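Local structure of CELL division control protein 6 (Pyrobaculum aerophilum, 1FNN) at residues H289-L294 / Y338-L342; F311-E315 / H332-W336. The protein binds ADP and magnesium through its AAA+ ATPase module and probably takes part in regulating the initiation of DNA replication. All blocks are in the same frame, centred on the assembly; numbering follows the deposited sequence.

Contact 1 of 2, residues H289-L294 / Y338-L342; sequences HEKLFL and YLNDL
The ring of Tyr338 lies against the first turn of segment 289-294, with one face over the backbone of His289 and Glu290: Glu290 N stands 3.9 Å above the ring plane, over its centre. On that same face Glu290 CB makes a CH-pi contact, 4.1 Å from the Tyr338 ring centroid and 27° off the normal. The phenol oxygen reaches as far as His289, with Tyr338 OH 3.3 Å from His289 CB; the His289 imidazole turns elsewhere, to hydrogen bonds with Tyr318 and Glu327. Phe293 meets Leu339 at its ring edge, Phe293 CE2 to Leu339 CB 4.0 Å. Phe293 CD2 is 4.1 Å from both Tyr338 CB and Leu342 CD1. The extended Glu290 side chain, its CG opposite the backbone N (chi1 -177°), runs antiparallel to the Leu342 side chain, Glu290 CG 3.8 Å from Leu342 CD2, and brings its carboxylate to Asp341, where the modelled spacing is too short to be trusted. Were Tyr338 an alanine, the backbone of His289 and Glu290 would probably lose its aromatic cover and a gap would open beside Glu290 CB. The contact joins helices 288-304 and 332-344 of the winged-helix domain, whose axes over these two segments cross at -78°; helix 311-324 covers His289, Leu292 and Leu339 from outside the pair, and helix 373-387 packs on Lys291, Leu292 and Leu294.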
loop_
_atom_site.group_PDB
_atom_site.type_symbol
_atom_site.label_atom_id
_atom_site.label_comp_id
_atom_site.label_asym_id
_atom_site.label_seq_id
_atom_site.Cartn_x
_atom_site.Cartn_y
_atom_site.Cartn_z
ATOM N N HIS A 289 1.157 9.002 -35.291
ATOM C CA HIS A 289 -0.220 9.314 -34.986
ATOM C C HIS A 289 -0.597 9.005 -33.516
ATOM O O HIS A 289 -1.571 9.572 -33.076
ATOM C CB HIS A 289 -1.164 8.616 -35.988
ATOM C CG HIS A 289 -1.190 9.555 -37.179
ATOM N ND1 HIS A 289 -2.119 10.563 -37.299
ATOM C CD2 HIS A 289 -0.388 9.617 -38.277
ATOM C CE1 HIS A 289 -1.888 11.210 -38.435
ATOM N NE2 HIS A 289 -0.851 10.656 -39.036
ATOM N N GLU A 290 0.028 8.056 -32.876
ATOM C CA GLU A 290 -0.169 7.797 -31.445
ATOM C C GLU A 290 0.412 8.946 -30.625
ATOM O O GLU A 290 -0.167 9.331 -29.608
ATOM C CB GLU A 290 0.467 6.469 -31.041
ATOM C CG GLU A 290 0.233 6.084 -29.561
ATOM C CD GLU A 290 0.561 4.635 -29.277
ATOM O OE1 GLU A 290 0.655 4.249 -28.091
ATOM O OE2 GLU A 290 0.737 3.824 -30.225
ATOM N N LYS A 291 1.558 9.520 -31.014
ATOM C CA LYS A 291 2.076 10.752 -30.470
ATOM C C LYS A 291 1.109 11.911 -30.633
ATOM O O LYS A 291 0.822 12.660 -29.701
ATOM C CB LYS A 291 3.421 11.251 -31.062
ATOM C CG LYS A 291 4.593 10.308 -30.740
ATOM C CD LYS A 291 5.865 11.022 -31.177
ATOM C CE LYS A 291 7.160 10.413 -30.748
ATOM N NZ LYS A 291 7.519 9.198 -31.532
ATOM N N LEU A 292 0.546 12.099 -31.818
ATOM C CA LEU A 292 -0.403 13.140 -32.114
ATOM C C LEU A 292 -1.671 12.924 -31.270
ATOM O O LEU A 292 -2.224 13.903 -30.770
ATOM C CB LEU A 292 -0.789 13.119 -33.631
ATOM C CG LEU A 292 0.391 13.551 -34.568
ATOM C CD1 LEU A 292 0.028 13.272 -36.039
ATOM C CD2 LEU A 292 0.704 15.022 -34.368
ATOM N N PHE A 293 -2.118 11.689 -31.173
ATOM C CA PHE A 293 -3.300 11.412 -30.354
ATOM C C PHE A 293 -2.967 11.686 -28.847
ATOM O O PHE A 293 -3.818 12.278 -28.205
ATOM C CB PHE A 293 -3.648 9.942 -30.496
ATOM C CG PHE A 293 -5.007 9.626 -29.893
ATOM C CD1 PHE A 293 -6.131 10.316 -30.257
ATOM C CD2 PHE A 293 -5.084 8.609 -28.947
ATOM C CE1 PHE A 293 -7.374 10.027 -29.705
ATOM C CE2 PHE A 293 -6.328 8.307 -28.381
ATOM C CZ PHE A 293 -7.459 9.013 -28.762
ATOM N N LEU A 294 -1.778 11.324 -28.388
ATOM C CA LEU A 294 -1.440 11.627 -26.990
ATOM C C LEU A 294 -1.363 13.127 -26.793
ATOM O O LEU A 294 -2.000 13.705 -25.874
ATOM C CB LEU A 294 -0.125 10.944 -26.606
ATOM C CG LEU A 294 0.399 11.281 -25.190
ATOM C CD1 LEU A 294 -0.607 10.792 -24.133
ATOM C CD2 LEU A 294 1.749 10.603 -24.997
ATOM N N TYR A 338 -4.685 3.022 -30.669
ATOM C CA TYR A 338 -3.639 3.835 -30.038
ATOM C C TYR A 338 -3.988 4.010 -28.549
ATOM O O TYR A 338 -3.068 3.997 -27.749
ATOM C CB TYR A 338 -3.549 5.218 -30.666
ATOM C CG TYR A 338 -3.066 5.225 -32.128
ATOM C CD1 TYR A 338 -3.573 6.194 -32.963
ATOM C CD2 TYR A 338 -2.163 4.303 -32.611
ATOM C CE1 TYR A 338 -3.177 6.260 -34.302
ATOM C CE2 TYR A 338 -1.756 4.358 -33.954
ATOM C CZ TYR A 338 -2.268 5.329 -34.770
ATOM O OH TYR A 338 -1.885 5.405 -36.105
ATOM N N LEU A 339 -5.269 4.283 -28.256
ATOM C CA LEU A 339 -5.616 4.451 -26.828
ATOM C C LEU A 339 -5.334 3.198 -26.013
ATOM O O LEU A 339 -4.791 3.263 -24.895
ATOM C CB LEU A 339 -7.098 4.813 -26.667
ATOM C CG LEU A 339 -7.498 5.058 -25.185
ATOM C CD1 LEU A 339 -6.671 6.210 -24.612
ATOM C CD2 LEU A 339 -8.977 5.335 -25.186
ATOM N N ASN A 340 -5.678 2.031 -26.577
ATOM C CA ASN A 340 -5.323 0.767 -25.945
ATOM C C ASN A 340 -3.845 0.626 -25.641
ATOM O O ASN A 340 -3.487 0.096 -24.595
ATOM C CB ASN A 340 -5.660 -0.383 -26.905
ATOM C CG ASN A 340 -6.816 -1.135 -26.276
ATOM O OD1 ASN A 340 -6.499 -1.890 -25.352
ATOM N ND2 ASN A 340 -7.983 -0.850 -26.827
ATOM N N ASP A 341 -2.999 0.994 -26.622
ATOM C CA ASP A 341 -1.550 0.911 -26.409
ATOM C C ASP A 341 -1.074 1.885 -25.344
ATOM O O ASP A 341 -0.247 1.578 -24.461
ATOM C CB ASP A 341 -0.833 1.155 -27.771
ATOM C CG ASP A 341 0.656 1.008 -27.663
ATOM O OD1 ASP A 341 1.193 -0.090 -27.402
ATOM O OD2 ASP A 341 1.412 1.991 -27.833
ATOM N N LEU A 342 -1.556 3.125 -25.373
ATOM C CA LEU A 342 -1.136 4.116 -24.348
ATOM C C LEU A 342 -1.591 3.637 -22.963
ATOM O O LEU A 342 -0.815 3.720 -22.001
ATOM C CB LEU A 342 -1.787 5.466 -24.676
ATOM C CG LEU A 342 -1.298 6.191 -25.939
ATOM C CD1 LEU A 342 -2.243 7.376 -26.228
ATOM C CD2 LEU A 342 0.157 6.695 -25.791
#

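Contact 2 of 2, residues F311-E315 / H332-W336; sequences FGDAE and HSQLW
Phe311 and His332 meet as an offset edge-to-face pair, the phenylalanine edge turned to the imidazole face, with ring centroids 5.0 Å apart and planes at 66°. Phe311 begins helix 311-324, and its ring, turned away from its own backbone N, extends to the first turn of helix 332-344 in the winged-helix domain; there Phe311 CE2 comes within 3.4 Å of His332 CE1 and Phe311 CZ within 3.7 Å of Leu335 CB. Trp336 completes an aromatic cluster, its CD1 lying 3.7 Å from Phe311 CE1. The first torsion of His332, chi1 -175°, swings its imidazole from the helix flank to both Phe311 and the carboxylate of Glu315. The extended Glu315 chain crosses Leu335 at about a right angle, Glu315 CG resting 3.6 Å from Leu335 CD1. The Glu315 carboxylate accepts a hydrogen bond from His332 ND1 at OE1, 2.9 Å long with an N-H...O angle of 153°. The acceptor uses its syn lone pair, and the oxygen lies somewhat out of the imidazole plane. Bond and aromatic pair together would restrict rotation of the His332 ring, while the adjacent carboxylate would probably favour protonation of the imidazole.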
loop_
_atom_site.group_PDB
_atom_site.type_symbol
_atom_site.label_atom_id
_atom_site.label_comp_id
_atom_site.label_asym_id
_atom_site.label_seq_id
_atom_site.Cartn_x
_atom_site.Cartn_y
_atom_site.Cartn_z
ATOM N N PHE A 311 -13.402 9.961 -24.912
ATOM C CA PHE A 311 -12.748 9.541 -26.148
ATOM C C PHE A 311 -13.171 10.466 -27.291
ATOM O O PHE A 311 -12.319 10.908 -28.073
ATOM C CB PHE A 311 -13.009 8.068 -26.461
ATOM C CG PHE A 311 -12.329 7.603 -27.745
ATOM C CD1 PHE A 311 -11.144 6.904 -27.689
ATOM C CD2 PHE A 311 -12.876 7.873 -28.978
ATOM C CE1 PHE A 311 -10.510 6.475 -28.841
ATOM C CE2 PHE A 311 -12.254 7.452 -30.141
ATOM C CZ PHE A 311 -11.067 6.750 -30.065
ATOM N N GLY A 312 -14.437 10.878 -27.349
ATOM C CA GLY A 312 -14.905 11.803 -28.376
ATOM C C GLY A 312 -14.213 13.151 -28.326
ATOM O O GLY A 312 -13.855 13.812 -29.324
ATOM N N ASP A 313 -13.995 13.656 -27.090
ATOM C CA ASP A 313 -13.240 14.874 -26.899
ATOM C C ASP A 313 -11.841 14.734 -27.512
ATOM O O ASP A 313 -11.324 15.676 -28.129
ATOM C CB ASP A 313 -13.059 15.201 -25.404
ATOM C CG ASP A 313 -12.471 16.561 -25.109
ATOM O OD1 ASP A 313 -11.846 17.218 -25.979
ATOM O OD2 ASP A 313 -12.626 17.030 -23.946
ATOM N N ALA A 314 -11.139 13.674 -27.125
ATOM C CA ALA A 314 -9.771 13.471 -27.606
ATOM C C ALA A 314 -9.738 13.407 -29.165
ATOM O O ALA A 314 -8.754 13.805 -29.781
ATOM C CB ALA A 314 -9.328 12.140 -26.999
ATOM N N GLU A 315 -10.685 12.722 -29.753
ATOM C CA GLU A 315 -10.762 12.567 -31.219
ATOM C C GLU A 315 -11.059 13.890 -31.910
ATOM O O GLU A 315 -10.256 14.312 -32.768
ATOM C CB GLU A 315 -11.775 11.501 -31.645
ATOM C CG GLU A 315 -11.868 11.451 -33.184
ATOM C CD GLU A 315 -12.565 10.212 -33.697
ATOM O OE1 GLU A 315 -13.348 9.632 -32.929
ATOM O OE2 GLU A 315 -12.345 9.795 -34.863
ATOM N N HIS A 332 -11.365 6.540 -36.539
ATOM C CA HIS A 332 -11.809 6.163 -35.212
ATOM C C HIS A 332 -11.267 4.851 -34.700
ATOM O O HIS A 332 -10.761 4.816 -33.573
ATOM C CB HIS A 332 -13.349 6.174 -35.211
ATOM C CG HIS A 332 -13.982 5.917 -33.881
ATOM N ND1 HIS A 332 -14.351 6.930 -33.013
ATOM C CD2 HIS A 332 -14.315 4.751 -33.270
ATOM C CE1 HIS A 332 -14.883 6.387 -31.924
ATOM N NE2 HIS A 332 -14.874 5.073 -32.053
ATOM N N SER A 333 -11.338 3.739 -35.434
ATOM C CA SER A 333 -10.869 2.445 -34.944
ATOM C C SER A 333 -9.373 2.406 -34.738
ATOM O O SER A 333 -8.809 1.769 -33.824
ATOM C CB SER A 333 -11.263 1.339 -35.956
ATOM O OG SER A 333 -10.632 1.658 -37.192
ATOM N N GLN A 334 -8.657 3.172 -35.589
ATOM C CA GLN A 334 -7.225 3.307 -35.373
ATOM C C GLN A 334 -6.976 4.081 -34.058
ATOM O O GLN A 334 -6.043 3.758 -33.293
ATOM C CB GLN A 334 -6.631 4.094 -36.558
ATOM C CG GLN A 334 -6.553 3.231 -37.817
ATOM C CD GLN A 334 -5.425 3.688 -38.740
ATOM O OE1 GLN A 334 -4.262 3.827 -38.341
ATOM N NE2 GLN A 334 -5.783 3.922 -39.974
ATOM N N LEU A 335 -7.767 5.113 -33.780
ATOM C CA LEU A 335 -7.482 5.875 -32.529
ATOM C C LEU A 335 -7.650 5.006 -31.285
ATOM O O LEU A 335 -7.040 5.116 -30.217
ATOM C CB LEU A 335 -8.353 7.125 -32.515
ATOM C CG LEU A 335 -8.141 8.077 -33.722
ATOM C CD1 LEU A 335 -8.938 9.351 -33.577
ATOM C CD2 LEU A 335 -6.657 8.344 -33.862
ATOM N N TRP A 336 -8.670 4.164 -31.361
ATOM C CA TRP A 336 -8.996 3.152 -30.369
ATOM C C TRP A 336 -7.865 2.225 -30.061
ATOM O O TRP A 336 -7.536 1.984 -28.877
ATOM C CB TRP A 336 -10.291 2.475 -30.877
ATOM C CG TRP A 336 -11.043 2.146 -29.626
ATOM C CD1 TRP A 336 -11.742 3.008 -28.833
ATOM C CD2 TRP A 336 -11.141 0.848 -29.040
ATOM N NE1 TRP A 336 -12.282 2.322 -27.772
ATOM C CE2 TRP A 336 -11.928 0.993 -27.880
ATOM C CE3 TRP A 336 -10.644 -0.409 -29.386
ATOM C CZ2 TRP A 336 -12.232 -0.086 -27.055
ATOM C CZ3 TRP A 336 -10.947 -1.478 -28.567
ATOM C CH2 TRP A 336 -11.734 -1.305 -27.417
#

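How the contacts relate
Helix 332-344 is common to both contacts: its first turn, within 332-336, meets helix 311-324, and the following turn, 338-342, meets helix 288-304. The centres of contacts 1 and 2 are about 9 Å apart, and their side chains touch one another where helices 288-304, 311-324 and 332-344 of the winged-helix domain meet. Phe293 bridges them, with CE1 3.9 Å from Ala314 CB and CZ 4.0 Å from Phe311 CE1. A second junction brings Leu339 CD2 to 3.7 Å from Phe311 CD1. Both contacts lie away from the ADP and magnesium site. From the centre of the chain to the contact centres is about 30 Å for contact 1 and 34 Å for contact 2, which places both toward one end of the molecule.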